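Local coordinates for protein putative methyltransferase (Porphyromonas gingivalis, PDB 3LL7) that is a putative methyltransferase that probably transfers methyl groups from S-adenosylmethionine, its substrate unknown, through a Rossmann-like catalytic domain, at residues I106-L111 against H133-L138; S85-F90 against Y166-P171. All blocks are in the same frame, centred on the assembly; numbering follows the deposited sequence. Where two conformers were deposited one is given.

In the fold
Both contacts belong to the Rossmann-like methyltransferase domain. Contact 1 is partly buried and nearer the periphery, its centre about 19 Å from that of the chain, and joins two neighbouring helices, 106-112 and 125-138, by aliphatic and aromatic packing alone. Contact 2 is buried, with its centre about 12 Å from that of the chain, and sets segment 85-90 against central strand 166-173; here tyrosine rings meet a lysine chain and a backbone carbonyl. Their centres are about 13 Å apart, and contact 1 is nested within the loop that contact 2 closes. Asp-107 joins them: its OD2 lies 2.7 Å from Tyr-168 OH, a probable hydrogen bond, while OD1 makes a long, weak ion pair with Lys-87 NZ.

Contact 1: residues I106-L111 against H133-L138; sequences IDFIAL and HNIPLL. With FMT (formic acid), chain D.
Ile-109 and Ile-135 lie alongside each other, pointing opposite ways, where helix 106-112 runs beside helix 125-138, with Ile-109 CD1 lying 4.1 Å from Ile-135 CG1. The same methyl also reaches the second helix further along: Ile-109 CD1 is 3.8 Å from Leu-138 CB, at the root of the leucine side chain. This double reach depends on a bent chain, since chi2 of -67° folds CD1 of Ile-109 over instead of leaving it in line. Ile-135, by contrast, is extended (chi2 167°) and crosses Phe-108 nearly perpendicularly, its CD1 meeting Phe-108 CD2 obliquely at 3.8 Å while Ile-135 CG2 is 4.1 Å from Phe-108 CE2. Val-145 of strand 144-149 touches both Phe-108 and Ile-135, and Trp-61 packs on Leu-138.

The axes of segments 106-111 and 133-138 approach to 10.7 Å and cross at -31°, a spacing bridged by these apolar side chains. At the start of the first helix, the backbone N of Asp-107 donates a nearly straight bond of 3.2 Å to O1 of a formic acid molecule, probably from the crystallisation liquor. Neighbouring helices layered on one face of a parallel sheet, the first following a glycine-rich loop, are characteristic of the class I methyltransferase fold; the formic acid may mark part of its cofactor pocket, consistent with its place beside that loop.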
loop_
_atom_site.group_PDB
_atom_site.type_symbol
_atom_site.label_atom_id
_atom_site.label_comp_id
_atom_site.label_asym_id
_atom_site.label_seq_id
_atom_site.Cartn_x
_atom_site.Cartn_y
_atom_site.Cartn_z
ATOM N N ILE A 106 -6.625 11.865 3.973
ATOM C CA ILE A 106 -7.412 10.737 3.488
ATOM C C ILE A 106 -7.417 9.537 4.444
ATOM O O ILE A 106 -8.419 8.820 4.521
ATOM C CB ILE A 106 -7.023 10.306 2.079
ATOM C CG1 ILE A 106 -8.063 9.315 1.538
ATOM C CG2 ILE A 106 -5.612 9.750 2.078
ATOM C CD1 ILE A 106 -7.822 8.857 0.128
ATOM N N ASP A 107 -6.318 9.321 5.172
ATOM C CA ASP A 107 -6.313 8.303 6.216
ATOM C C ASP A 107 -7.252 8.733 7.356
ATOM O O ASP A 107 -8.033 7.925 7.854
ATOM C CB ASP A 107 -4.877 8.046 6.714
ATOM C CG ASP A 107 -4.015 7.300 5.679
ATOM O OD1 ASP A 107 -4.579 6.624 4.806
ATOM O OD2 ASP A 107 -2.771 7.375 5.743
ATOM N N PHE A 108 -7.184 10.001 7.760
ATOM C CA PHE A 108 -8.021 10.490 8.851
ATOM C C PHE A 108 -9.480 10.308 8.465
ATOM O O PHE A 108 -10.258 9.815 9.268
ATOM C CB PHE A 108 -7.770 11.971 9.127
ATOM C CG PHE A 108 -8.596 12.535 10.230
ATOM C CD1 PHE A 108 -8.322 12.203 11.553
ATOM C CD2 PHE A 108 -9.614 13.463 9.965
ATOM C CE1 PHE A 108 -9.068 12.763 12.619
ATOM C CE2 PHE A 108 -10.370 14.021 11.018
ATOM C CZ PHE A 108 -10.096 13.663 12.348
ATOM N N ILE A 109 -9.822 10.655 7.226
ATOM C CA ILE A 109 -11.204 10.495 6.729
ATOM C C ILE A 109 -11.638 9.011 6.789
ATOM O O ILE A 109 -12.766 8.706 7.204
ATOM C CB ILE A 109 -11.364 11.069 5.288
ATOM C CG1 ILE A 109 -11.089 12.588 5.275
ATOM C CG2 ILE A 109 -12.756 10.778 4.706
ATOM C CD1 ILE A 109 -12.096 13.384 6.022
ATOM N N ALA A 110 -10.724 8.105 6.428
ATOM C CA ALA A 110 -11.037 6.664 6.463
ATOM C C ALA A 110 -11.290 6.214 7.893
ATOM O O ALA A 110 -12.177 5.408 8.126
ATOM C CB ALA A 110 -9.936 5.825 5.823
ATOM N N LEU A 111 -10.511 6.731 8.841
ATOM C CA LEU A 111 -10.744 6.450 10.270
ATOM C C LEU A 111 -12.087 6.986 10.744
ATOM O O LEU A 111 -12.799 6.326 11.504
ATOM C CB LEU A 111 -9.639 7.028 11.150
ATOM C CG LEU A 111 -8.179 6.662 10.867
ATOM C CD1 LEU A 111 -7.314 7.411 11.873
ATOM C CD2 LEU A 111 -7.935 5.162 10.925
ATOM N N HIS A 133 -10.223 23.166 5.869
ATOM C CA HIS A 133 -11.284 23.413 4.875
ATOM C C HIS A 133 -11.926 22.116 4.310
ATOM O O HIS A 133 -13.159 22.006 4.219
ATOM C CB HIS A 133 -10.704 24.248 3.722
ATOM C CG HIS A 133 -11.654 24.466 2.585
ATOM N ND1 HIS A 133 -12.553 25.512 2.549
ATOM C CD2 HIS A 133 -11.830 23.780 1.432
ATOM C CE1 HIS A 133 -13.248 25.455 1.424
ATOM N NE2 HIS A 133 -12.830 24.411 0.734
ATOM N N ASN A 134 -11.083 21.172 3.909
ATOM C CA ASN A 134 -11.507 19.963 3.194
ATOM C C ASN A 134 -12.213 18.960 4.081
ATOM O O ASN A 134 -13.241 18.370 3.680
ATOM C CB ASN A 134 -10.319 19.264 2.531
ATOM C CG ASN A 134 -9.738 20.065 1.373
ATOM O OD1 ASN A 134 -10.436 20.855 0.732
ATOM N ND2 ASN A 134 -8.480 19.837 1.087
ATOM N N ILE A 135 -11.657 18.737 5.275
ATOM C CA ILE A 135 -12.172 17.665 6.151
ATOM C C ILE A 135 -13.698 17.769 6.391
ATOM O O ILE A 135 -14.414 16.777 6.174
ATOM C CB ILE A 135 -11.307 17.473 7.452
ATOM C CG1 ILE A 135 -10.001 16.749 7.115
ATOM C CG2 ILE A 135 -12.096 16.728 8.544
ATOM C CD1 ILE A 135 -8.915 16.790 8.260
ATOM N N PRO A 136 -14.217 18.959 6.779
ATOM C CA PRO A 136 -15.676 19.054 6.965
ATOM C C PRO A 136 -16.519 18.818 5.700
ATOM O O PRO A 136 -17.689 18.465 5.817
ATOM C CB PRO A 136 -15.883 20.483 7.484
ATOM C CG PRO A 136 -14.588 20.873 8.055
ATOM C CD PRO A 136 -13.548 20.205 7.191
ATOM N N LEU A 137 -15.945 19.004 4.513
ATOM C CA LEU A 137 -16.669 18.718 3.267
ATOM C C LEU A 137 -16.697 17.221 2.934
ATOM O O LEU A 137 -17.435 16.770 2.042
ATOM C CB LEU A 137 -16.050 19.503 2.113
ATOM C CG LEU A 137 -15.953 21.011 2.380
ATOM C CD1 LEU A 137 -15.101 21.679 1.348
ATOM C CD2 LEU A 137 -17.351 21.630 2.433
ATOM N N LEU A 138 -15.862 16.450 3.629
ATOM C CA LEU A 138 -15.715 15.033 3.327
ATOM C C LEU A 138 -16.325 14.104 4.371
ATOM O O LEU A 138 -16.480 12.914 4.112
ATOM C CB LEU A 138 -14.239 14.682 3.129
ATOM C CG LEU A 138 -13.569 15.274 1.881
ATOM C CD1 LEU A 138 -12.076 15.536 2.121
ATOM C CD2 LEU A 138 -13.811 14.398 0.642
HETATM C C FMT D . -2.854 10.939 4.109
HETATM O O1 FMT D . -3.612 11.022 5.074
HETATM O O2 FMT D . -2.632 11.877 3.342
#

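Contact 2: residues S85-F90 against Y166-P171; sequences SYKSRF and YIYVDP
Lys-87 and Phe-90, in segment 85-90, which carries on from helix 81-86 with helical backbone angles, meet Tyr-168 and Tyr-166 on strand 166-173, a central strand of the Rossmann-like sheet that pairs in parallel with strands 96-99 and 204-209.

The contact with Tyr-168 is made by the hydrocarbon part of the lysine. Lys-87 passes across the hydroxyl end of Tyr-168, and Lys-87 CE comes to 3.3 Å from Tyr-168 OH, with Lys-87 CD 4.2 Å from Tyr-168 CE1. The lysine runs extended as far as CE and then bends (chi4 77°), which turns the ammonium away from the hydroxyl, to a salt bridge with Glu-239. Tyr-168 OH bonds OD2 of Asp-107, whose OD1 is only weakly paired with Lys-87. Leu-206 of strand 204-209 packs against both Tyr-168 and Phe-90.

At Tyr-166 a backbone carbonyl does the touching. Phe-90 O approaches the ring obliquely, 3.3 Å from Tyr-166 CE1 and 3.5 Å from Tyr-166 CZ, while the hydroxyl bonds to Arg-92 N a little further along the chain. The Phe-90 ring turns from Tyr-166 and packs edge-to-face with His-229.

Local bonds shape the segment that presents these groups. Phe-90 N bonds to Lys-87 O, and Arg-89 N to Tyr-86 O, each spanning three residues. Ser-85 O accepts twice, from Ser-88 N at 3.1 Å and, in the carbonyl plane, from Ser-88 OG at 2.8 Å.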
loop_
_atom_site.group_PDB
_atom_site.type_symbol
_atom_site.label_atom_id
_atom_site.label_comp_id
_atom_site.label_asym_id
_atom_site.label_seq_id
_atom_site.Cartn_x
_atom_site.Cartn_y
_atom_site.Cartn_z
ATOM N N SER A 85 -9.075 3.087 2.823
ATOM C CA SER A 85 -10.307 2.435 3.323
ATOM C C SER A 85 -10.171 1.082 4.041
ATOM O O SER A 85 -11.025 0.732 4.874
ATOM C CB SER A 85 -11.397 2.369 2.244
ATOM O OG SER A 85 -10.890 1.975 0.971
ATOM N N TYR A 86 -9.143 0.295 3.702
ATOM C CA TYR A 86 -8.844 -0.948 4.438
ATOM C C TYR A 86 -8.579 -0.679 5.915
ATOM O O TYR A 86 -8.955 -1.462 6.779
ATOM C CB TYR A 86 -7.601 -1.629 3.847
ATOM C CG TYR A 86 -7.160 -2.891 4.576
ATOM C CD1 TYR A 86 -7.830 -4.102 4.391
ATOM C CD2 TYR A 86 -6.056 -2.873 5.442
ATOM C CE1 TYR A 86 -7.429 -5.258 5.044
ATOM C CE2 TYR A 86 -5.635 -4.021 6.081
ATOM C CZ TYR A 86 -6.334 -5.207 5.893
ATOM O OH TYR A 86 -5.934 -6.331 6.507
ATOM N N LYS A 87 -7.907 0.431 6.193
ATOM C CA LYS A 87 -7.629 0.856 7.566
ATOM C C LYS A 87 -8.889 0.984 8.406
ATOM O O LYS A 87 -8.832 0.797 9.628
ATOM C CB LYS A 87 -6.927 2.216 7.593
ATOM C CG LYS A 87 -5.520 2.193 7.045
ATOM C CD LYS A 87 -5.034 3.638 6.877
ATOM C CE LYS A 87 -3.715 3.657 6.127
ATOM N NZ LYS A 87 -3.883 3.452 4.657
ATOM N N SER A 88 -10.021 1.292 7.773
ATOM C CA SER A 88 -11.246 1.482 8.556
ATOM C C SER A 88 -11.649 0.201 9.320
ATOM O O SER A 88 -12.342 0.287 10.336
ATOM C CB SER A 88 -12.403 2.019 7.702
ATOM O OG SER A 88 -12.929 0.975 6.900
ATOM N N ARG A 89 -11.192 -0.962 8.844
ATOM C CA ARG A 89 -11.462 -2.237 9.516
ATOM C C ARG A 89 -10.835 -2.358 10.911
ATOM O O ARG A 89 -11.264 -3.202 11.699
ATOM C CB ARG A 89 -11.043 -3.436 8.650
ATOM C CG ARG A 89 -9.533 -3.614 8.480
ATOM C CD ARG A 89 -8.897 -4.522 9.521
ATOM N NE ARG A 89 -9.073 -5.942 9.213
ATOM C CZ ARG A 89 -8.728 -6.910 10.043
ATOM N NH1 ARG A 89 -8.186 -6.597 11.208
ATOM N NH2 ARG A 89 -8.911 -8.178 9.713
ATOM N N PHE A 90 -9.823 -1.539 11.207
ATOM C CA PHE A 90 -9.191 -1.534 12.551
ATOM C C PHE A 90 -9.993 -0.715 13.581
ATOM O O PHE A 90 -9.759 -0.824 14.782
ATOM C CB PHE A 90 -7.761 -0.987 12.513
ATOM C CG PHE A 90 -6.782 -1.875 11.794
ATOM C CD1 PHE A 90 -6.037 -2.824 12.494
ATOM C CD2 PHE A 90 -6.624 -1.776 10.415
ATOM C CE1 PHE A 90 -5.132 -3.650 11.839
ATOM C CE2 PHE A 90 -5.725 -2.603 9.746
ATOM C CZ PHE A 90 -4.983 -3.547 10.455
ATOM N N TYR A 166 -8.046 4.959 19.545
ATOM C CA TYR A 166 -6.914 4.732 18.639
ATOM C C TYR A 166 -6.060 5.953 18.351
ATOM O O TYR A 166 -6.567 7.071 18.199
ATOM C CB TYR A 166 -7.386 4.147 17.315
ATOM C CG TYR A 166 -8.417 3.070 17.435
ATOM C CD1 TYR A 166 -8.044 1.727 17.525
ATOM C CD2 TYR A 166 -9.779 3.387 17.445
ATOM C CE1 TYR A 166 -9.012 0.717 17.639
ATOM C CE2 TYR A 166 -10.745 2.389 17.539
ATOM C CZ TYR A 166 -10.353 1.063 17.637
ATOM O OH TYR A 166 -11.322 0.091 17.715
ATOM N N ILE A 167 -4.752 5.730 18.316
ATOM C CA ILE A 167 -3.801 6.735 17.882
ATOM C C ILE A 167 -3.138 6.223 16.601
ATOM O O ILE A 167 -2.515 5.146 16.592
ATOM C CB ILE A 167 -2.745 7.067 18.974
ATOM C CG1 ILE A 167 -3.423 7.762 20.166
ATOM C CG2 ILE A 167 -1.656 7.963 18.421
ATOM C CD1 ILE A 167 -2.547 7.934 21.379
ATOM N N TYR A 168 -3.289 6.999 15.534
ATOM C CA TYR A 168 -2.753 6.646 14.221
ATOM C C TYR A 168 -1.531 7.516 13.888
ATOM O O TYR A 168 -1.529 8.729 14.148
ATOM C CB TYR A 168 -3.854 6.794 13.166
ATOM C CG TYR A 168 -3.377 6.536 11.770
ATOM C CD1 TYR A 168 -3.100 5.237 11.331
ATOM C CD2 TYR A 168 -3.161 7.598 10.888
ATOM C CE1 TYR A 168 -2.645 5.012 10.006
ATOM C CE2 TYR A 168 -2.696 7.388 9.608
ATOM C CZ TYR A 168 -2.432 6.099 9.178
ATOM O OH TYR A 168 -1.987 5.907 7.895
ATOM N N VAL A 169 -0.486 6.889 13.349
ATOM C CA VAL A 169 0.722 7.595 12.973
ATOM C C VAL A 169 1.273 7.060 11.643
ATOM O O VAL A 169 1.321 5.854 11.412
ATOM C CB VAL A 169 1.774 7.563 14.141
ATOM C CG1 VAL A 169 2.167 6.118 14.520
ATOM C CG2 VAL A 169 2.992 8.478 13.871
ATOM N N ASP A 170 1.692 7.974 10.784
ATOM C CA ASP A 170 2.300 7.625 9.492
ATOM C C ASP A 170 3.617 8.396 9.406
ATOM O O ASP A 170 3.649 9.518 8.901
ATOM C CB ASP A 170 1.308 7.993 8.360
ATOM C CG ASP A 170 1.890 7.836 6.957
ATOM O OD1 ASP A 170 2.963 7.216 6.799
ATOM O OD2 ASP A 170 1.264 8.368 6.000
ATOM N N PRO A 171 4.712 7.795 9.926
ATOM C CA PRO A 171 5.970 8.539 10.044
ATOM C C PRO A 171 6.634 8.808 8.697
ATOM O O PRO A 171 6.333 8.135 7.703
ATOM C CB PRO A 171 6.858 7.638 10.924
ATOM C CG PRO A 171 6.193 6.317 10.988
ATOM C CD PRO A 171 4.736 6.526 10.680
#